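Local coordinates for putative uncharacterized protein SAG1039 (Streptococcus agalactiae serogroup V, PDB 3GWK) that is of unknown molecular function but forms a homodimeric four-helix bundle of the WXG100 (ESAT-6-like) family, whose members are commonly secreted by type VII systems, at residues Thr9-Arg14 and Ile84-Asp89; Ser15-Tyr20 and Asp73-Leu78. One frame throughout, in Å; residues are numbered along the deposited sequence. Where two conformers were deposited one is given.

Contact 1 of 2, residues Thr9-Arg14 and Ile84-Asp89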
loop_
_atom_site.group_PDB
_atom_site.type_symbol
_atom_site.label_atom_id
_atom_site.label_comp_id
_atom_site.label_asym_id
_atom_site.label_seq_id
_atom_site.Cartn_x
_atom_site.Cartn_y
_atom_site.Cartn_z
ATOM N N THR A 9 -8.130 7.856 24.860
ATOM C CA THR A 9 -9.503 7.589 25.178
ATOM C C THR A 9 -10.154 6.596 24.197
ATOM O O THR A 9 -9.637 6.413 23.109
ATOM C CB THR A 9 -10.350 8.847 25.108
ATOM O OG1 THR A 9 -10.424 9.266 23.769
ATOM C CG2 THR A 9 -9.794 9.966 26.010
ATOM N N PRO A 10 -11.313 5.997 24.551
ATOM C CA PRO A 10 -11.997 5.176 23.536
ATOM C C PRO A 10 -12.230 5.861 22.215
ATOM O O PRO A 10 -12.067 5.311 21.129
ATOM C CB PRO A 10 -13.315 4.763 24.241
ATOM C CG PRO A 10 -12.868 4.703 25.738
ATOM C CD PRO A 10 -11.920 5.878 25.909
ATOM N N GLU A 11 -12.611 7.125 22.294
ATOM C CA GLU A 11 -12.878 7.900 21.085
ATOM C C GLU A 11 -11.599 8.103 20.233
ATOM O O GLU A 11 -11.625 8.017 19.004
ATOM C CB GLU A 11 -13.413 9.281 21.518
ATOM C CG GLU A 11 -14.768 9.221 22.166
ATOM C CD GLU A 11 -14.887 8.606 23.574
ATOM O OE1 GLU A 11 -16.056 8.158 23.726
ATOM O OE2 GLU A 11 -13.951 8.558 24.497
ATOM N N GLU A 12 -10.504 8.367 20.927
ATOM C CA GLU A 12 -9.250 8.499 20.229
ATOM C C GLU A 12 -8.811 7.188 19.607
ATOM O O GLU A 12 -8.314 7.154 18.489
ATOM C CB GLU A 12 -8.155 9.018 21.126
ATOM C CG GLU A 12 -8.353 10.506 21.479
ATOM C CD GLU A 12 -7.342 11.022 22.491
ATOM O OE1 GLU A 12 -7.078 10.297 23.469
ATOM O OE2 GLU A 12 -6.885 12.161 22.322
ATOM N N LEU A 13 -8.983 6.074 20.340
ATOM C CA LEU A 13 -8.650 4.772 19.826
ATOM C C LEU A 13 -9.476 4.488 18.539
ATOM O O LEU A 13 -8.956 3.996 17.562
ATOM C CB LEU A 13 -8.909 3.706 20.872
ATOM C CG LEU A 13 -7.929 3.687 22.023
ATOM C CD1 LEU A 13 -8.459 2.924 23.221
ATOM C CD2 LEU A 13 -6.641 3.124 21.605
ATOM N N ARG A 14 -10.770 4.833 18.535
ATOM C CA ARG A 14 -11.632 4.626 17.391
ATOM C C ARG A 14 -11.226 5.492 16.209
ATOM O O ARG A 14 -11.223 5.055 15.063
ATOM C CB ARG A 14 -13.093 4.861 17.808
ATOM C CG ARG A 14 -13.582 3.734 18.704
ATOM C CD ARG A 14 -14.888 4.113 19.369
ATOM N NE ARG A 14 -15.326 2.991 20.217
ATOM C CZ ARG A 14 -15.950 3.146 21.369
ATOM N NH1 ARG A 14 -16.278 4.340 21.800
ATOM N NH2 ARG A 14 -16.216 2.060 22.095
ATOM N N ILE A 84 -13.688 -2.241 25.385
ATOM C CA ILE A 84 -13.414 -2.726 26.768
ATOM C C ILE A 84 -13.207 -1.555 27.715
ATOM O O ILE A 84 -13.718 -1.566 28.863
ATOM C CB ILE A 84 -12.203 -3.671 26.779
ATOM C CG1 ILE A 84 -12.539 -4.978 26.033
ATOM C CG2 ILE A 84 -11.753 -3.962 28.176
ATOM C CD1 ILE A 84 -11.332 -5.770 25.597
ATOM N N ILE A 85 -12.478 -0.551 27.278
ATOM C CA ILE A 85 -12.260 0.604 28.138
ATOM C C ILE A 85 -13.591 1.343 28.381
ATOM O O ILE A 85 -13.890 1.726 29.533
ATOM C CB ILE A 85 -11.198 1.554 27.585
ATOM C CG1 ILE A 85 -9.866 0.824 27.556
ATOM C CG2 ILE A 85 -11.120 2.834 28.369
ATOM C CD1 ILE A 85 -8.724 1.606 26.886
ATOM N N GLU A 86 -14.374 1.583 27.345
ATOM C CA GLU A 86 -15.642 2.287 27.524
ATOM C C GLU A 86 -16.555 1.536 28.505
ATOM O O GLU A 86 -17.177 2.167 29.389
ATOM C CB GLU A 86 -16.308 2.401 26.188
ATOM C CG GLU A 86 -17.607 3.137 26.214
ATOM C CD GLU A 86 -17.980 3.449 24.760
ATOM O OE1 GLU A 86 -18.258 2.480 24.096
ATOM O OE2 GLU A 86 -17.708 4.595 24.277
ATOM N N GLN A 87 -16.581 0.220 28.457
ATOM C CA GLN A 87 -17.400 -0.560 29.388
ATOM C C GLN A 87 -16.878 -0.482 30.817
ATOM O O GLN A 87 -17.636 -0.532 31.767
ATOM C CB GLN A 87 -17.463 -2.008 28.943
ATOM C CG GLN A 87 -18.420 -2.833 29.716
ATOM C CD GLN A 87 -19.861 -2.339 29.581
ATOM O OE1 GLN A 87 -20.388 -2.220 28.474
ATOM N NE2 GLN A 87 -20.494 -1.999 30.722
ATOM N N THR A 88 -15.562 -0.338 30.939
ATOM C CA THR A 88 -14.927 -0.161 32.242
ATOM C C THR A 88 -15.420 1.138 32.883
ATOM O O THR A 88 -15.762 1.186 34.062
ATOM C CB THR A 88 -13.412 -0.147 32.135
ATOM O OG1 THR A 88 -12.973 -1.355 31.500
ATOM C CG2 THR A 88 -12.780 -0.075 33.522
ATOM N N ASP A 89 -15.430 2.209 32.104
ATOM C CA ASP A 89 -15.953 3.490 32.604
ATOM C C ASP A 89 -17.378 3.326 33.076
ATOM O O ASP A 89 -17.739 3.821 34.159
ATOM C CB ASP A 89 -15.944 4.545 31.473
ATOM C CG ASP A 89 -14.574 4.946 31.049
ATOM O OD1 ASP A 89 -13.638 4.829 31.776
ATOM O OD2 ASP A 89 -14.483 5.536 29.922
HETATM O O HOH W 1 -16.328 6.578 25.619
#

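Contact 2 of 2, residues Ser15-Tyr20 and Asp73-Leu78. With SO4 (sulfate ion), chain C.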
loop_
_atom_site.group_PDB
_atom_site.type_symbol
_atom_site.label_atom_id
_atom_site.label_comp_id
_atom_site.label_asym_id
_atom_site.label_seq_id
_atom_site.Cartn_x
_atom_site.Cartn_y
_atom_site.Cartn_z
ATOM N N SER A 15 -10.805 6.729 16.492
ATOM C CA SER A 15 -10.402 7.605 15.390
ATOM C C SER A 15 -9.087 7.082 14.755
ATOM O O SER A 15 -8.927 7.057 13.532
ATOM C CB SER A 15 -10.106 8.958 15.973
ATOM O OG SER A 15 -11.320 9.548 16.328
ATOM N N SER A 16 -8.155 6.585 15.580
ATOM C CA SER A 16 -6.942 5.976 15.056
ATOM C C SER A 16 -7.267 4.755 14.272
ATOM O O SER A 16 -6.759 4.586 13.161
ATOM C CB SER A 16 -5.972 5.705 16.197
ATOM O OG SER A 16 -5.436 6.872 16.764
ATOM N N ALA A 17 -8.154 3.887 14.799
ATOM C CA ALA A 17 -8.518 2.673 14.119
ATOM C C ALA A 17 -8.982 2.914 12.703
ATOM O O ALA A 17 -8.664 2.195 11.792
ATOM C CB ALA A 17 -9.623 1.922 14.927
ATOM N N GLN A 18 -9.814 3.928 12.521
ATOM C CA GLN A 18 -10.368 4.216 11.217
ATOM C C GLN A 18 -9.244 4.463 10.188
ATOM O O GLN A 18 -9.370 4.077 9.020
ATOM C CB GLN A 18 -11.306 5.428 11.241
ATOM C CG GLN A 18 -11.770 5.927 9.930
ATOM C CD GLN A 18 -12.534 4.922 9.140
ATOM O OE1 GLN A 18 -13.232 4.075 9.645
ATOM N NE2 GLN A 18 -12.371 5.013 7.825
ATOM N N LYS A 19 -8.181 5.132 10.619
ATOM C CA LYS A 19 -7.050 5.419 9.701
ATOM C C LYS A 19 -6.451 4.084 9.218
ATOM O O LYS A 19 -5.996 3.960 8.079
ATOM C CB LYS A 19 -6.013 6.289 10.409
ATOM C CG LYS A 19 -6.563 7.641 10.897
ATOM C CD LYS A 19 -5.600 8.397 11.809
ATOM C CE LYS A 19 -6.401 9.395 12.657
ATOM N NZ LYS A 19 -5.500 10.149 13.600
ATOM N N TYR A 20 -6.334 3.103 10.145
ATOM C CA TYR A 20 -5.732 1.842 9.785
ATOM C C TYR A 20 -6.618 1.047 8.836
ATOM O O TYR A 20 -6.119 0.477 7.851
ATOM C CB TYR A 20 -5.405 1.001 11.032
ATOM C CG TYR A 20 -4.216 1.516 11.808
ATOM C CD1 TYR A 20 -4.368 2.478 12.768
ATOM C CD2 TYR A 20 -2.953 1.016 11.577
ATOM C CE1 TYR A 20 -3.247 2.987 13.485
ATOM C CE2 TYR A 20 -1.822 1.524 12.285
ATOM C CZ TYR A 20 -2.009 2.484 13.202
ATOM O OH TYR A 20 -0.948 2.968 13.889
ATOM N N ASP A 73 -5.696 -5.757 11.183
ATOM C CA ASP A 73 -5.602 -6.361 12.514
ATOM C C ASP A 73 -5.484 -5.285 13.541
ATOM O O ASP A 73 -6.118 -5.358 14.632
ATOM C CB ASP A 73 -4.365 -7.302 12.472
ATOM C CG ASP A 73 -4.252 -8.228 13.660
ATOM O OD1 ASP A 73 -5.269 -8.440 14.327
ATOM O OD2 ASP A 73 -3.173 -8.800 13.913
ATOM N N ILE A 74 -4.683 -4.222 13.285
ATOM C CA ILE A 74 -4.518 -3.140 14.202
ATOM C C ILE A 74 -5.854 -2.409 14.405
ATOM O O ILE A 74 -6.258 -2.124 15.534
ATOM C CB ILE A 74 -3.383 -2.182 13.820
ATOM C CG1 ILE A 74 -1.995 -2.850 13.957
ATOM C CG2 ILE A 74 -3.433 -0.955 14.642
ATOM C CD1 ILE A 74 -0.865 -2.034 13.338
ATOM N N ASN A 75 -6.605 -2.141 13.324
ATOM C CA ASN A 75 -7.963 -1.564 13.448
ATOM C C ASN A 75 -8.790 -2.402 14.421
ATOM O O ASN A 75 -9.378 -1.875 15.365
ATOM C CB ASN A 75 -8.587 -1.575 12.079
ATOM C CG ASN A 75 -10.047 -1.233 12.124
ATOM O OD1 ASN A 75 -10.435 -0.195 12.680
ATOM N ND2 ASN A 75 -10.879 -2.082 11.574
ATOM N N GLN A 76 -8.816 -3.704 14.236
ATOM C CA GLN A 76 -9.664 -4.552 15.089
ATOM C C GLN A 76 -9.188 -4.477 16.520
ATOM O O GLN A 76 -10.066 -4.422 17.414
ATOM C CB GLN A 76 -9.547 -5.977 14.627
ATOM C CG GLN A 76 -10.233 -6.213 13.275
ATOM C CD GLN A 76 -11.726 -5.919 13.301
ATOM O OE1 GLN A 76 -12.397 -6.262 14.276
ATOM N NE2 GLN A 76 -12.236 -5.231 12.265
ATOM N N GLN A 77 -7.912 -4.486 16.782
ATOM C CA GLN A 77 -7.431 -4.435 18.178
ATOM C C GLN A 77 -7.846 -3.150 18.821
ATOM O O GLN A 77 -8.304 -3.155 19.967
ATOM C CB GLN A 77 -5.906 -4.544 18.275
ATOM C CG GLN A 77 -5.242 -5.762 17.679
ATOM C CD GLN A 77 -5.983 -6.958 17.980
ATOM O OE1 GLN A 77 -6.218 -7.312 19.198
ATOM N NE2 GLN A 77 -6.475 -7.613 16.923
ATOM N N LEU A 78 -7.653 -2.024 18.117
ATOM C CA LEU A 78 -7.939 -0.726 18.705
ATOM C C LEU A 78 -9.435 -0.591 18.984
ATOM O O LEU A 78 -9.846 -0.088 20.030
ATOM C CB LEU A 78 -7.491 0.422 17.806
ATOM C CG LEU A 78 -5.969 0.475 17.586
ATOM C CD1 LEU A 78 -5.668 1.547 16.621
ATOM C CD2 LEU A 78 -5.237 0.651 18.914
HETATM S S SO4 C . -9.107 -10.530 16.830
HETATM O O1 SO4 C . -9.473 -9.653 15.674
HETATM O O2 SO4 C . -10.032 -10.263 17.932
HETATM O O3 SO4 C . -9.113 -11.961 16.452
HETATM O O4 SO4 C . -7.783 -10.220 17.268
#

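Contact 1 of 2, residues Thr9-Arg14 and Ile84-Asp89
P10 and R14 meet I85 and E86 where the two long antiparallel helices of the WXG100 hairpin come together near the start of helix 10-44. The segment axes run at 166° and come no closer than 10.3 Å, so side chains must bridge the gap. The tight part is apolar. The P10 ring puts CG 3.7 Å from CG2 of I85, and the two side chains cross at about a right angle. The same ring atom also lies close to the backbone N of E86. One turn on, CD1 of L13 meets CD1 of I85 at 3.9 Å. I85 serves both partners because its branches part: CG2 is anti to the backbone N and takes P10, while CG1 leads to CD1 and L13. A82 on the same helix backs P10 and L13, and M3 of helix 2-5 touches I85.

The solvent side is polar. There R14, extended from CG to NE, reaches over to E86 and grips it end-on with two nitrogens. NH2 of R14 also forms a salt bridge with D83, so the guanidinium joins two acids. E11 brings a third carboxylate; in the conformer given, its OE1 stands 4.0 Å from OE2 of E86. A water donates to OE2 of E86, but its very short approach to OE1 of E11, in one of two conformers, is doubtful. At the N-terminal end of helix 10-44, T9 and E12 form a capping box. The two bonds of the R14–E86 salt bridge differ. NH2 of R14 lies 2.9 Å from OE1 of E86, above the carboxylate plane, whereas NH1 of R14 meets OE2 of E86 on its syn side at 2.9 Å, nearly straight at 177°.

Contact 2 of 2, residues Ser15-Tyr20 and Asp73-Leu78
A17 faces N75 and L78 at the close approach of the two helices, with CA atoms of A17 and N75 only 4.3 Å apart. CB of A17 lies 3.9 Å from CB of L78 and 3.2 Å from OD1 of N75. That OD1 is also 3.1 Å from the carbonyl O of A17; both are acceptors, so this is no hydrogen bond. The segment axes approach to 8.0 Å, consistent with the small alanine at this point. Beside it, I74 lays CG2 over the centre of the Y20 ring, 3.6 Å from the centroid, in a CH-pi contact. CG2 is anti to the backbone N of I74, and CD1 reaches CE2 of the same ring. CD1 of L78 approaches the ring obliquely.

Further partners help to position the polar groups. ND2 of N75 bonds to E72, which orients the amide. The hydroxyl of Y20 bonds to Q38 of the second subunit, and I41 of that subunit packs on Y20. OG of S16 hydrogen-bonds to E37 of the second subunit and NZ of K19 forms a salt bridge with it, while F53 of that subunit packs on I74. This buried seam is a close antiparallel helix pair within the four-helix bundle of the WXG100 homodimer.

Contacts 1 and 2 are successive levels of one seam between helix 10-44 and helix 51-95, their centres 13 Å apart. They touch directly: the carbonyl O of L13 lies 3.9 Å from CB of L78. The helices separate from contact 2 toward contact 1. The centre of contact 1 lies about 20 Å from the centre of the chain, and the contact is partly buried; the second subunit does not touch its two segments. The centre of contact 2 is about 7 Å from that of the chain, and the contact is buried and packed against the second subunit. The sulfate bonded to Q77 beside contact 2 is probably from the crystallisation liquor.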